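Local coordinates for lipopolysaccharide heptosyltransferase 2 (Escherichia coli, PDB 1PSW), which catalyses transfer of the second heptose from ADP-L-glycero-beta-D-manno-heptose to the heptosyl-Kdo2-lipid A module during lipopolysaccharide core biosynthesis, at residues D13-L24 with M131-Y140. Sequence-based numbering, arbitrary orientation.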
# COMPACT_ATOMS: atom_id res chain seq x y z
N ASP A 13 -1.75 2.65 3.73
CA ASP A 13 -1.23 3.05 5.03
C ASP A 13 -0.32 1.98 5.63
O ASP A 13 0.72 2.29 6.20
CB ASP A 13 -2.39 3.34 5.99
CG ASP A 13 -3.19 4.56 5.57
OD1 ASP A 13 -2.99 5.07 4.45
OD2 ASP A 13 -4.04 5.02 6.38
N MSE A 14 -0.71 0.71 5.49
CA MSE A 14 0.10 -0.38 6.02
C MSE A 14 1.45 -0.41 5.31
O MSE A 14 2.49 -0.63 5.94
CB MSE A 14 -0.61 -1.72 5.84
CG MSE A 14 0.17 -2.92 6.38
SE MSE A 14 0.59 -2.79 8.29
CE MSE A 14 -1.19 -3.03 9.00
N MSE A 15 1.44 -0.20 4.01
CA MSE A 15 2.68 -0.21 3.26
C MSE A 15 3.56 0.93 3.79
O MSE A 15 4.76 0.74 4.03
CB MSE A 15 2.37 -0.03 1.76
CG MSE A 15 3.48 -0.52 0.81
SE MSE A 15 3.86 -2.42 0.98
CE MSE A 15 5.64 -2.33 1.78
N MSE A 16 2.97 2.11 4.00
CA MSE A 16 3.72 3.25 4.51
C MSE A 16 4.29 2.99 5.91
O MSE A 16 5.35 3.48 6.24
CB MSE A 16 2.85 4.51 4.59
CG MSE A 16 2.26 4.94 3.28
SE MSE A 16 3.60 5.01 1.95
CE MSE A 16 4.53 6.54 2.58
N SER A 17 3.57 2.22 6.72
CA SER A 17 4.02 1.96 8.07
C SER A 17 5.32 1.17 8.09
O SER A 17 6.01 1.14 9.10
CB SER A 17 2.94 1.23 8.88
OG SER A 17 2.73 -0.10 8.44
N GLN A 18 5.67 0.54 6.97
CA GLN A 18 6.92 -0.20 6.95
C GLN A 18 8.08 0.76 7.20
O GLN A 18 9.11 0.35 7.72
CB GLN A 18 7.14 -0.91 5.61
CG GLN A 18 8.30 -1.89 5.69
CD GLN A 18 8.73 -2.43 4.34
OE1 GLN A 18 9.48 -3.41 4.25
NE2 GLN A 18 8.26 -1.80 3.27
N SER A 19 7.94 2.02 6.80
CA SER A 19 9.01 2.99 7.01
C SER A 19 9.31 3.17 8.49
O SER A 19 10.46 3.37 8.88
CB SER A 19 8.65 4.34 6.40
OG SER A 19 8.72 4.28 4.99
N LEU A 20 8.27 3.12 9.32
CA LEU A 20 8.47 3.23 10.76
C LEU A 20 9.25 2.01 11.25
O LEU A 20 10.20 2.15 12.02
CB LEU A 20 7.13 3.33 11.50
CG LEU A 20 7.23 3.22 13.03
CD1 LEU A 20 8.09 4.36 13.59
CD2 LEU A 20 5.83 3.25 13.64
N TYR A 21 8.86 0.82 10.80
CA TYR A 21 9.54 -0.42 11.22
C TYR A 21 11.00 -0.41 10.79
O TYR A 21 11.88 -0.80 11.57
CB TYR A 21 8.85 -1.67 10.64
CG TYR A 21 7.33 -1.67 10.80
CD1 TYR A 21 6.72 -0.99 11.84
CD2 TYR A 21 6.51 -2.32 9.87
CE1 TYR A 21 5.33 -0.93 11.97
CE2 TYR A 21 5.12 -2.28 9.98
CZ TYR A 21 4.54 -1.57 11.03
OH TYR A 21 3.18 -1.49 11.13
N ARG A 22 11.27 0.04 9.57
CA ARG A 22 12.63 0.12 9.07
C ARG A 22 13.42 1.13 9.89
O ARG A 22 14.59 0.92 10.19
CB ARG A 22 12.66 0.53 7.59
CG ARG A 22 12.16 -0.52 6.60
CD ARG A 22 12.53 -0.11 5.18
NE ARG A 22 13.97 -0.15 4.97
CZ ARG A 22 14.62 0.43 3.97
NH1 ARG A 22 13.95 1.13 3.05
NH2 ARG A 22 15.94 0.31 3.87
N THR A 23 12.78 2.24 10.23
CA THR A 23 13.45 3.27 11.01
C THR A 23 13.72 2.81 12.44
O THR A 23 14.78 3.09 13.00
CB THR A 23 12.63 4.58 11.02
OG1 THR A 23 12.40 5.00 9.67
CG2 THR A 23 13.39 5.69 11.75
N LEU A 24 12.77 2.08 13.02
CA LEU A 24 12.94 1.58 14.39
C LEU A 24 14.14 0.66 14.52
O LEU A 24 14.87 0.71 15.50
CB LEU A 24 11.68 0.84 14.85
CG LEU A 24 10.47 1.71 15.22
CD1 LEU A 24 9.25 0.84 15.38
CD2 LEU A 24 10.76 2.49 16.48
N MSE A 131 2.64 11.50 4.58
CA MSE A 131 2.26 10.50 5.56
C MSE A 131 3.47 9.70 5.99
O MSE A 131 3.59 9.36 7.16
CB MSE A 131 1.21 9.54 4.99
CG MSE A 131 1.18 8.19 5.72
SE MSE A 131 -0.29 7.02 5.20
CE MSE A 131 -1.44 7.23 6.74
N VAL A 132 4.38 9.39 5.06
CA VAL A 132 5.57 8.61 5.40
C VAL A 132 6.43 9.32 6.44
O VAL A 132 7.02 8.68 7.31
CB VAL A 132 6.45 8.31 4.15
CG1 VAL A 132 7.09 9.59 3.61
CG2 VAL A 132 7.53 7.31 4.53
N GLU A 133 6.50 10.65 6.34
CA GLU A 133 7.27 11.42 7.29
C GLU A 133 6.60 11.35 8.66
O GLU A 133 7.27 11.25 9.69
CB GLU A 133 7.39 12.88 6.83
CG GLU A 133 8.07 13.01 5.47
CD GLU A 133 8.00 14.42 4.91
OE1 GLU A 133 6.97 15.10 5.14
OE2 GLU A 133 8.95 14.84 4.21
N ARG A 134 5.27 11.38 8.69
CA ARG A 134 4.55 11.32 9.95
C ARG A 134 4.76 10.00 10.68
O ARG A 134 4.85 9.98 11.91
CB ARG A 134 3.05 11.57 9.73
CG ARG A 134 2.77 12.96 9.18
CD ARG A 134 1.29 13.25 9.02
NE ARG A 134 1.10 14.49 8.27
CZ ARG A 134 -0.08 15.00 7.94
NH1 ARG A 134 -1.20 14.40 8.30
NH2 ARG A 134 -0.13 16.13 7.23
N TYR A 135 4.84 8.90 9.94
CA TYR A 135 5.07 7.60 10.58
C TYR A 135 6.49 7.52 11.10
O TYR A 135 6.73 7.12 12.23
CB TYR A 135 4.83 6.45 9.59
CG TYR A 135 3.37 6.11 9.38
CD1 TYR A 135 2.41 6.40 10.35
CD2 TYR A 135 2.96 5.46 8.21
CE1 TYR A 135 1.08 6.05 10.16
CE2 TYR A 135 1.63 5.11 8.03
CZ TYR A 135 0.69 5.41 9.01
OH TYR A 135 -0.63 5.06 8.83
N ILE A 136 7.44 7.90 10.24
CA ILE A 136 8.85 7.86 10.59
C ILE A 136 9.16 8.71 11.83
O ILE A 136 9.92 8.29 12.69
CB ILE A 136 9.72 8.34 9.41
CG1 ILE A 136 9.71 7.29 8.29
CG2 ILE A 136 11.13 8.64 9.88
CD1 ILE A 136 10.41 7.72 7.00
N ALA A 137 8.56 9.89 11.91
CA ALA A 137 8.79 10.79 13.04
C ALA A 137 8.51 10.16 14.41
O ALA A 137 9.12 10.55 15.41
CB ALA A 137 7.94 12.05 12.88
N LEU A 138 7.59 9.20 14.46
CA LEU A 138 7.25 8.56 15.73
C LEU A 138 8.37 7.74 16.35
O LEU A 138 8.36 7.48 17.55
CB LEU A 138 6.01 7.67 15.56
CG LEU A 138 4.73 8.37 15.12
CD1 LEU A 138 3.61 7.34 15.04
CD2 LEU A 138 4.35 9.48 16.09
N ALA A 139 9.35 7.35 15.54
CA ALA A 139 10.47 6.57 16.03
C ALA A 139 11.48 7.44 16.77
O ALA A 139 12.44 6.93 17.35
CB ALA A 139 11.16 5.86 14.86
N TYR A 140 11.28 8.75 16.74
CA TYR A 140 12.18 9.68 17.41
C TYR A 140 11.55 10.30 18.64
O TYR A 140 10.32 10.34 18.78
CB TYR A 140 12.63 10.77 16.43
CG TYR A 140 13.43 10.21 15.28
CD1 TYR A 140 14.78 9.88 15.43
CD2 TYR A 140 12.83 9.95 14.04
CE1 TYR A 140 15.50 9.31 14.38
CE2 TYR A 140 13.55 9.38 13.00
CZ TYR A 140 14.88 9.06 13.17
OH TYR A 140 15.58 8.52 12.12
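A knob-into-hole contact joins two helices of the N-terminal Rossmann-like domain: Y135 of helix 131-137 drops its ring among D13, M16, S17 and L20 of helix 11-27. The ring lies obliquely on the backbone, CE2 3.5 Å from D13 O and CD2 3.6 Å from S17 N, while M16 CB adds an apolar wall; a broad flat ring can touch both backbone and CB of that hole. At one end selenomethionine M131, with CG anti to the backbone N (chi1 157°) and a bend at chi3, turns SE to M16 CG (3.8 Å) and CE against the D13 carboxylate. In this GT-B enzyme, helix 11-27 follows strand 2-6, an inner strand of the N-terminal parallel sheet; the axes of 13-24 and 131-137 come within 7.8 Å and run 38° apart. S19 is slim enough for I136 CG1 to lie 3.7 Å from its CB, and S19 OG is hydrogen-bonded to L156 O. In the turn past the helix, A139 brings only a methyl, CB touching both L20 CD1 (3.6 Å) and L24 CD2. T23 is two-sided: OG1 hydrogen-bonds back to S19 O at 2.7 Å, whereas CG2 reaches A139 CB and Y140 OH. A glycine here would probably leave a gap beside A139 and Y140 and S19 O without its side-chain donor.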